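Local coordinates for putative thioesterase II (Thermobifida fusca, PDB 3BBJ), which probably hydrolyses the thioester bond of acyl-CoA or related acyl thioesters, as hotdog-fold thioesterases do, at residues 28-33 / 38-43; 193-198 / 220-225; 238-241 / 247-250. One frame throughout, in Å; residues are numbered along the deposited sequence.

From the N terminus the three contacts follow one another in series, and none encloses or crosses another. Interaction 1 closes the short loop between strand 21-26 and helix 38-51 by stacking Y30 of the loop on Y40 in the first turn of the helix. Interaction 2 closes a longer excursion, bringing helix 191-198 back against strand 217-224. The two meet directly: M42 and T43 of helix 38-51 pack on the 193-198 segment, so a helix from the N-terminal half of the chain is joined to one from the C-terminal half. Interaction 3 closes the hairpin of strands 233-243 and 246-254, its centre about 17 Å from that of interaction 2; both touch the second subunit.

Interaction 1: residues 28-33 / 38-43; sequences PGYLIG and GGYLMT
Y30, in the loop ahead of helix 38-51, stacks its ring on that of Y40 in the helix's first turn. Along the helix, G38 O accepts the backbone N of the selenomethionine M42, and G39, whose N is held by D200 OD2, presents its carbonyl to the next turn. Y40 carries the contact. Its CG lies anti to the backbone N (chi1 171°), which directs the ring from the helix to the loop. The stack is offset and nearly parallel: the Y30 and Y40 ring centroids are 4.5 Å apart and the planes differ by 6°. Y30 CG lies over the rim of the Y40 face, 3.9 Å from Y40 CD1, while Y30 CB makes a CH-pi contact 4.2 Å from the Y40 ring centroid. Tyrosine suits position 40 because its hydroxyl also bonds A11 O and D27 N, which fixes the far end of the ring; the broad ring of Y30 suits a buried place that also touches F8, A11 and L197. One turn on, T43 OG1 bonds back to G39 O at 3.1 Å, arriving from the face of that carbonyl opposite to T43 N. Across the contact itself carbon meets carbon, so dispersion holds it, and Y40's polar anchoring comes from outside.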
loop_
_atom_site.group_PDB
_atom_site.type_symbol
_atom_site.label_atom_id
_atom_site.label_comp_id
_atom_site.label_asym_id
_atom_site.label_seq_id
_atom_site.Cartn_x
_atom_site.Cartn_y
_atom_site.Cartn_z
ATOM N N PRO A 28 12.468 21.915 -12.003
ATOM C CA PRO A 28 12.142 22.713 -10.812
ATOM C C PRO A 28 10.700 23.246 -10.785
ATOM O O PRO A 28 10.243 23.753 -9.751
ATOM C CB PRO A 28 13.150 23.864 -10.877
ATOM C CG PRO A 28 13.546 23.950 -12.295
ATOM C CD PRO A 28 13.498 22.565 -12.834
ATOM N N GLY A 29 10.018 23.171 -11.926
ATOM C CA GLY A 29 8.599 23.505 -12.011
ATOM C C GLY A 29 7.712 22.587 -11.163
ATOM O O GLY A 29 6.550 22.908 -10.907
ATOM N N TYR A 30 8.258 21.444 -10.737
ATOM C CA TYR A 30 7.516 20.473 -9.918
ATOM C C TYR A 30 7.907 20.558 -8.449
ATOM O O TYR A 30 7.586 19.659 -7.655
ATOM C CB TYR A 30 7.704 19.055 -10.469
ATOM C CG TYR A 30 7.033 18.876 -11.826
ATOM C CD1 TYR A 30 7.698 19.221 -12.996
ATOM C CD2 TYR A 30 5.721 18.423 -11.929
ATOM C CE1 TYR A 30 7.092 19.081 -14.233
ATOM C CE2 TYR A 30 5.101 18.283 -13.172
ATOM C CZ TYR A 30 5.797 18.622 -14.317
ATOM O OH TYR A 30 5.221 18.503 -15.555
ATOM N N LEU A 31 8.571 21.663 -8.084
ATOM C CA LEU A 31 8.972 21.888 -6.704
ATOM C C LEU A 31 7.742 22.316 -5.949
ATOM O O LEU A 31 6.897 23.036 -6.482
ATOM C CB LEU A 31 10.052 22.969 -6.591
ATOM C CG LEU A 31 11.486 22.639 -7.026
ATOM C CD1 LEU A 31 12.298 23.931 -7.078
ATOM C CD2 LEU A 31 12.182 21.612 -6.123
ATOM N N ILE A 32 7.643 21.840 -4.718
ATOM C CA ILE A 32 6.585 22.241 -3.814
ATOM C C ILE A 32 7.178 23.074 -2.653
ATOM O O ILE A 32 6.696 23.030 -1.540
ATOM C CB ILE A 32 5.842 20.988 -3.254
ATOM C CG1 ILE A 32 6.803 20.041 -2.538
ATOM C CG2 ILE A 32 5.147 20.246 -4.337
ATOM C CD1 ILE A 32 6.092 18.965 -1.740
ATOM N N GLY A 33 8.200 23.857 -2.932
ATOM C CA GLY A 33 9.010 24.469 -1.892
ATOM C C GLY A 33 10.448 24.201 -2.278
ATOM O O GLY A 33 10.839 24.509 -3.408
ATOM N N GLY A 38 6.673 14.320 -4.750
ATOM C CA GLY A 38 6.928 12.888 -4.730
ATOM C C GLY A 38 6.410 12.155 -5.961
ATOM O O GLY A 38 7.101 11.297 -6.511
ATOM N N GLY A 39 5.203 12.497 -6.399
ATOM C CA GLY A 39 4.601 11.881 -7.575
ATOM C C GLY A 39 5.408 12.063 -8.847
ATOM O O GLY A 39 5.418 11.192 -9.726
ATOM N N TYR A 40 6.077 13.203 -8.956
ATOM C CA TYR A 40 6.934 13.468 -10.106
ATOM C C TYR A 40 8.132 12.513 -10.125
ATOM O O TYR A 40 8.500 12.005 -11.175
ATOM C CB TYR A 40 7.374 14.948 -10.112
ATOM C CG TYR A 40 8.445 15.274 -11.143
ATOM C CD1 TYR A 40 8.166 15.255 -12.503
ATOM C CD2 TYR A 40 9.743 15.588 -10.741
ATOM C CE1 TYR A 40 9.147 15.545 -13.425
ATOM C CE2 TYR A 40 10.728 15.878 -11.656
ATOM C CZ TYR A 40 10.436 15.858 -12.996
ATOM O OH TYR A 40 11.438 16.171 -13.899
ATOM N N LEU A 41 8.712 12.262 -8.958
ATOM C CA LEU A 41 9.841 11.345 -8.826
ATOM C C LEU A 41 9.393 9.899 -9.076
ATOM O O LEU A 41 10.174 9.063 -9.554
ATOM C CB LEU A 41 10.470 11.451 -7.440
ATOM C CG LEU A 41 10.862 12.835 -6.900
ATOM C CD1 LEU A 41 11.514 12.645 -5.564
ATOM C CD2 LEU A 41 11.808 13.611 -7.835
HETATM N N MSE A 42 8.130 9.606 -8.747
HETATM C CA MSE A 42 7.553 8.292 -9.044
HETATM C C MSE A 42 7.428 8.041 -10.549
HETATM O O MSE A 42 7.745 6.956 -11.034
HETATM C CB MSE A 42 6.206 8.131 -8.345
HETATM C CG MSE A 42 6.371 7.754 -6.845
HETATM SE SE MSE A 42 4.795 7.982 -5.737
HETATM C CE MSE A 42 3.454 7.368 -6.993
ATOM N N THR A 43 6.990 9.067 -11.266
ATOM C CA THR A 43 6.765 9.036 -12.698
ATOM C C THR A 43 8.048 8.672 -13.438
ATOM O O THR A 43 8.050 7.859 -14.372
ATOM C CB THR A 43 6.247 10.427 -13.173
ATOM O OG1 THR A 43 4.904 10.632 -12.690
ATOM C CG2 THR A 43 6.256 10.528 -14.668
#

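Interaction 2: residues 193-198 / 220-225; sequences AFLPLA and LTWHLR
L195 and P196 of the helix come obliquely onto the indole of W222. L195 CB approaches the six-membered ring, 3.7 Å from W222 CH2. P196 lies farther along the same indole, with its CD 4.1 Å from W222 CZ2 and its CB 4.1 Å from W222 NE1. The tryptophan reaches them with CG between its backbone N and carbonyl carbon (chi1 83°), which carries the long indole from the strand to the helix. L224 joins from the end of the strand: its side chain and that of L195 cross at about a right angle, and L195 CD1 to L224 CD1 is modelled at 3.3 Å, tighter than usual for carbons and so doubtful in detail. Proline suits this place because its flat flank packs on an aromatic, and its lack of an N-H fits the kink here, where the next residue, L197, bonds only weakly through its N to F194 O. With an alanine in place of W222, L195 and P196 would probably lose the broad surface they rest on, and a gap would open between helix and strand. The axes of helix 193-198 and strand 220-224 come within 10.0 Å, with their N-to-C directions 143° apart, closer to antiparallel than to parallel. W222 also touches Q46 of helix 38-51 and A262 and S264 of strand 260-269. Helix 191-198 thus packs beside helix 38-51 on strand 217-224, which lies between strands 57-65 and 260-269 and bonds to both through its backbone.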
loop_
_atom_site.group_PDB
_atom_site.type_symbol
_atom_site.label_atom_id
_atom_site.label_comp_id
_atom_site.label_asym_id
_atom_site.label_seq_id
_atom_site.Cartn_x
_atom_site.Cartn_y
_atom_site.Cartn_z
ATOM N N ALA A 193 1.297 7.054 -17.806
ATOM C CA ALA A 193 2.538 7.705 -17.395
ATOM C C ALA A 193 2.264 8.725 -16.296
ATOM O O ALA A 193 3.105 8.969 -15.448
ATOM C CB ALA A 193 3.198 8.390 -18.611
ATOM N N PHE A 194 1.061 9.297 -16.318
ATOM C CA PHE A 194 0.654 10.394 -15.422
ATOM C C PHE A 194 0.043 9.920 -14.100
ATOM O O PHE A 194 0.020 10.668 -13.129
ATOM C CB PHE A 194 -0.339 11.288 -16.183
ATOM C CG PHE A 194 -1.108 12.272 -15.323
ATOM C CD1 PHE A 194 -0.465 13.323 -14.693
ATOM C CD2 PHE A 194 -2.497 12.184 -15.224
ATOM C CE1 PHE A 194 -1.185 14.244 -13.924
ATOM C CE2 PHE A 194 -3.234 13.103 -14.459
ATOM C CZ PHE A 194 -2.573 14.137 -13.812
ATOM N N LEU A 195 -0.443 8.680 -14.058
ATOM C CA LEU A 195 -1.061 8.146 -12.833
ATOM C C LEU A 195 -0.166 8.288 -11.588
ATOM O O LEU A 195 -0.635 8.754 -10.550
ATOM C CB LEU A 195 -1.541 6.698 -13.036
ATOM C CG LEU A 195 -2.748 6.523 -13.978
ATOM C CD1 LEU A 195 -3.168 5.087 -14.107
ATOM C CD2 LEU A 195 -3.932 7.358 -13.497
ATOM N N PRO A 196 1.124 7.919 -11.689
ATOM C CA PRO A 196 1.996 8.058 -10.503
ATOM C C PRO A 196 2.119 9.489 -9.966
ATOM O O PRO A 196 2.295 9.686 -8.741
ATOM C CB PRO A 196 3.352 7.508 -10.968
ATOM C CG PRO A 196 3.273 7.400 -12.479
ATOM C CD PRO A 196 1.818 7.333 -12.855
ATOM N N LEU A 197 2.021 10.488 -10.848
ATOM C CA LEU A 197 1.973 11.884 -10.399
ATOM C C LEU A 197 0.588 12.224 -9.857
ATOM O O LEU A 197 0.457 12.856 -8.802
ATOM C CB LEU A 197 2.337 12.869 -11.529
ATOM C CG LEU A 197 2.184 14.378 -11.225
ATOM C CD1 LEU A 197 2.945 14.778 -9.986
ATOM C CD2 LEU A 197 2.643 15.229 -12.381
ATOM N N ALA A 198 -0.436 11.815 -10.593
ATOM C CA ALA A 198 -1.837 12.071 -10.229
ATOM C C ALA A 198 -2.163 11.654 -8.804
ATOM O O ALA A 198 -2.783 12.402 -8.070
ATOM C CB ALA A 198 -2.761 11.372 -11.209
ATOM N N LEU A 220 4.366 5.159 -0.171
ATOM C CA LEU A 220 3.183 5.160 -1.031
ATOM C C LEU A 220 3.224 3.901 -1.871
ATOM O O LEU A 220 4.250 3.588 -2.491
ATOM C CB LEU A 220 3.127 6.409 -1.931
ATOM C CG LEU A 220 1.965 6.567 -2.927
ATOM C CD1 LEU A 220 1.821 8.007 -3.403
ATOM C CD2 LEU A 220 2.111 5.642 -4.134
ATOM N N THR A 221 2.114 3.165 -1.845
ATOM C CA THR A 221 1.865 2.046 -2.722
ATOM C C THR A 221 0.571 2.324 -3.486
ATOM O O THR A 221 -0.425 2.731 -2.897
ATOM C CB THR A 221 1.665 0.737 -1.982
ATOM O OG1 THR A 221 2.875 0.369 -1.310
ATOM C CG2 THR A 221 1.289 -0.365 -2.980
ATOM N N TRP A 222 0.603 2.117 -4.796
ATOM C CA TRP A 222 -0.574 2.316 -5.622
ATOM C C TRP A 222 -0.725 1.211 -6.692
ATOM O O TRP A 222 0.241 0.629 -7.165
ATOM C CB TRP A 222 -0.588 3.729 -6.227
ATOM C CG TRP A 222 0.225 3.879 -7.451
ATOM C CD1 TRP A 222 1.535 4.220 -7.519
ATOM C CD2 TRP A 222 -0.216 3.706 -8.801
ATOM N NE1 TRP A 222 1.948 4.265 -8.821
ATOM C CE2 TRP A 222 0.897 3.939 -9.633
ATOM C CE3 TRP A 222 -1.437 3.364 -9.387
ATOM C CZ2 TRP A 222 0.827 3.847 -11.024
ATOM C CZ3 TRP A 222 -1.510 3.270 -10.759
ATOM C CH2 TRP A 222 -0.385 3.519 -11.568
ATOM N N HIS A 223 -1.965 0.915 -7.031
ATOM C CA HIS A 223 -2.267 -0.177 -7.942
ATOM C C HIS A 223 -3.045 0.297 -9.170
ATOM O O HIS A 223 -4.004 1.063 -9.048
ATOM C CB HIS A 223 -3.101 -1.225 -7.200
ATOM C CG HIS A 223 -2.470 -1.720 -5.941
ATOM N ND1 HIS A 223 -1.295 -2.437 -5.934
ATOM C CD2 HIS A 223 -2.865 -1.638 -4.651
ATOM C CE1 HIS A 223 -0.985 -2.763 -4.694
ATOM N NE2 HIS A 223 -1.919 -2.287 -3.893
ATOM N N LEU A 224 -2.633 -0.184 -10.336
ATOM C CA LEU A 224 -3.302 0.105 -11.605
ATOM C C LEU A 224 -4.314 -1.001 -11.819
ATOM O O LEU A 224 -3.923 -2.158 -11.874
ATOM C CB LEU A 224 -2.308 0.078 -12.764
ATOM C CG LEU A 224 -2.883 0.377 -14.150
ATOM C CD1 LEU A 224 -3.455 1.794 -14.189
ATOM C CD2 LEU A 224 -1.815 0.177 -15.216
ATOM N N ARG A 225 -5.592 -0.640 -11.980
ATOM C CA ARG A 225 -6.690 -1.602 -12.034
ATOM C C ARG A 225 -7.359 -1.793 -13.399
ATOM O O ARG A 225 -7.995 -2.824 -13.649
ATOM C CB ARG A 225 -7.757 -1.175 -11.029
ATOM C CG ARG A 225 -7.256 -1.064 -9.563
ATOM C CD ARG A 225 -6.455 -2.278 -9.121
ATOM N NE ARG A 225 -7.127 -3.544 -9.458
ATOM C CZ ARG A 225 -8.131 -4.092 -8.768
ATOM N NH1 ARG A 225 -8.627 -3.503 -7.683
ATOM N NH2 ARG A 225 -8.647 -5.248 -9.166
#

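Interaction 3: residues 238-241 / 247-250; sequences TCAL and FDEN
T238 and N250 form an antiparallel hydrogen-bonded pair in the beta hairpin of strands 233-243 and 246-254. T238 N bonds N250 O at 3.0 Å, and N250 N returns the bond to T238 O at 2.9 Å. Beyond this pair the first strand is interrupted: the CA register is kept, C239 nearest E249 and L241 nearest F247, but the backbone pairing is lost at A240. A240 instead takes up helix-like backbone angles, and its N turns to the D248 side chain. A chi1 of 61° sets the D248 carboxylate over its own backbone, beside the interrupted strand. D248 OD2 receives A240 N at 3.0 Å from the syn side, somewhat out of the carboxylate plane, and D248 OD1 takes L241 N at 2.9 Å on its syn lone pair. N250 ND2 comes to D248 OD2 from the anti side at 2.9 Å, also tilted out of the carboxylate plane, and a weak bond from the same nitrogen to T238 OG1 links amide and hydroxyl. An aspartate suits this place because its two short-armed oxygens can hold successive backbone N-H groups. R225 of the second subunit forms a salt bridge with D248 OD1 and hydrogen-bonds L241 O; its positive charge probably eases the closeness of these two acceptors. C239 and F247 supply the apolar side, with C239 SG 4.4 Å from F247 CB, and pack against I205 and V206 respectively. L241 pairs antiparallel with a strand of the second subunit, which carries the sheet from one subunit into the other. Such continuation is consistent with the way hotdog-fold thioesterases assemble, and here the interrupted hairpin strand lies at that junction.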
loop_
_atom_site.group_PDB
_atom_site.type_symbol
_atom_site.label_atom_id
_atom_site.label_comp_id
_atom_site.label_asym_id
_atom_site.label_seq_id
_atom_site.Cartn_x
_atom_site.Cartn_y
_atom_site.Cartn_z
ATOM N N THR A 238 -9.278 10.447 1.040
ATOM C CA THR A 238 -9.809 10.260 2.370
ATOM C C THR A 238 -8.703 9.888 3.341
ATOM O O THR A 238 -7.578 9.615 2.942
ATOM C CB THR A 238 -10.920 9.184 2.388
ATOM O OG1 THR A 238 -10.360 7.897 2.154
ATOM C CG2 THR A 238 -11.947 9.473 1.328
ATOM N N CYS A 239 -9.059 9.884 4.620
ATOM C CA CYS A 239 -8.138 9.607 5.703
ATOM C C CYS A 239 -8.933 8.997 6.835
ATOM O O CYS A 239 -9.998 9.506 7.193
ATOM C CB CYS A 239 -7.479 10.908 6.173
ATOM S SG CYS A 239 -6.551 10.752 7.705
ATOM N N ALA A 240 -8.440 7.888 7.376
ATOM C CA ALA A 240 -9.129 7.191 8.479
ATOM C C ALA A 240 -8.554 7.539 9.845
ATOM O O ALA A 240 -9.268 7.461 10.838
ATOM C CB ALA A 240 -9.127 5.659 8.254
ATOM N N LEU A 241 -7.285 7.937 9.914
ATOM C CA LEU A 241 -6.696 8.242 11.219
ATOM C C LEU A 241 -5.500 9.193 11.181
ATOM O O LEU A 241 -4.589 9.043 10.365
ATOM C CB LEU A 241 -6.265 6.933 11.916
ATOM C CG LEU A 241 -5.721 7.014 13.362
ATOM C CD1 LEU A 241 -6.842 7.303 14.325
ATOM C CD2 LEU A 241 -5.043 5.746 13.783
ATOM N N PHE A 247 -0.486 10.073 9.491
ATOM C CA PHE A 247 -1.790 10.038 8.820
ATOM C C PHE A 247 -1.732 9.167 7.570
ATOM O O PHE A 247 -0.666 8.977 6.968
ATOM C CB PHE A 247 -2.298 11.447 8.473
ATOM C CG PHE A 247 -1.450 12.178 7.476
ATOM C CD1 PHE A 247 -0.327 12.886 7.885
ATOM C CD2 PHE A 247 -1.793 12.193 6.128
ATOM C CE1 PHE A 247 0.460 13.545 6.984
ATOM C CE2 PHE A 247 -1.004 12.875 5.202
ATOM C CZ PHE A 247 0.126 13.547 5.625
ATOM N N ASP A 248 -2.893 8.630 7.210
ATOM C CA ASP A 248 -3.060 7.884 5.965
ATOM C C ASP A 248 -3.825 8.756 4.950
ATOM O O ASP A 248 -4.825 9.397 5.298
ATOM C CB ASP A 248 -3.796 6.564 6.200
ATOM C CG ASP A 248 -5.204 6.760 6.761
ATOM O OD1 ASP A 248 -5.318 7.257 7.899
ATOM O OD2 ASP A 248 -6.189 6.399 6.085
ATOM N N GLU A 249 -3.342 8.793 3.710
ATOM C CA GLU A 249 -4.039 9.487 2.612
ATOM C C GLU A 249 -4.375 8.460 1.544
ATOM O O GLU A 249 -3.504 7.893 0.906
ATOM C CB GLU A 249 -3.171 10.606 2.043
ATOM C CG GLU A 249 -3.765 11.400 0.887
ATOM C CD GLU A 249 -2.853 12.564 0.437
ATOM O OE1 GLU A 249 -2.462 13.402 1.298
ATOM O OE2 GLU A 249 -2.537 12.650 -0.779
ATOM N N ASN A 250 -5.652 8.245 1.335
ATOM C CA ASN A 250 -6.129 7.225 0.420
ATOM C C ASN A 250 -6.715 7.901 -0.806
ATOM O O ASN A 250 -7.722 8.579 -0.686
ATOM C CB ASN A 250 -7.193 6.413 1.135
ATOM C CG ASN A 250 -6.756 6.026 2.524
ATOM O OD1 ASN A 250 -5.713 5.426 2.678
ATOM N ND2 ASN A 250 -7.528 6.408 3.549
HETATM O O HOH W 1 -10.317 7.667 -1.269
#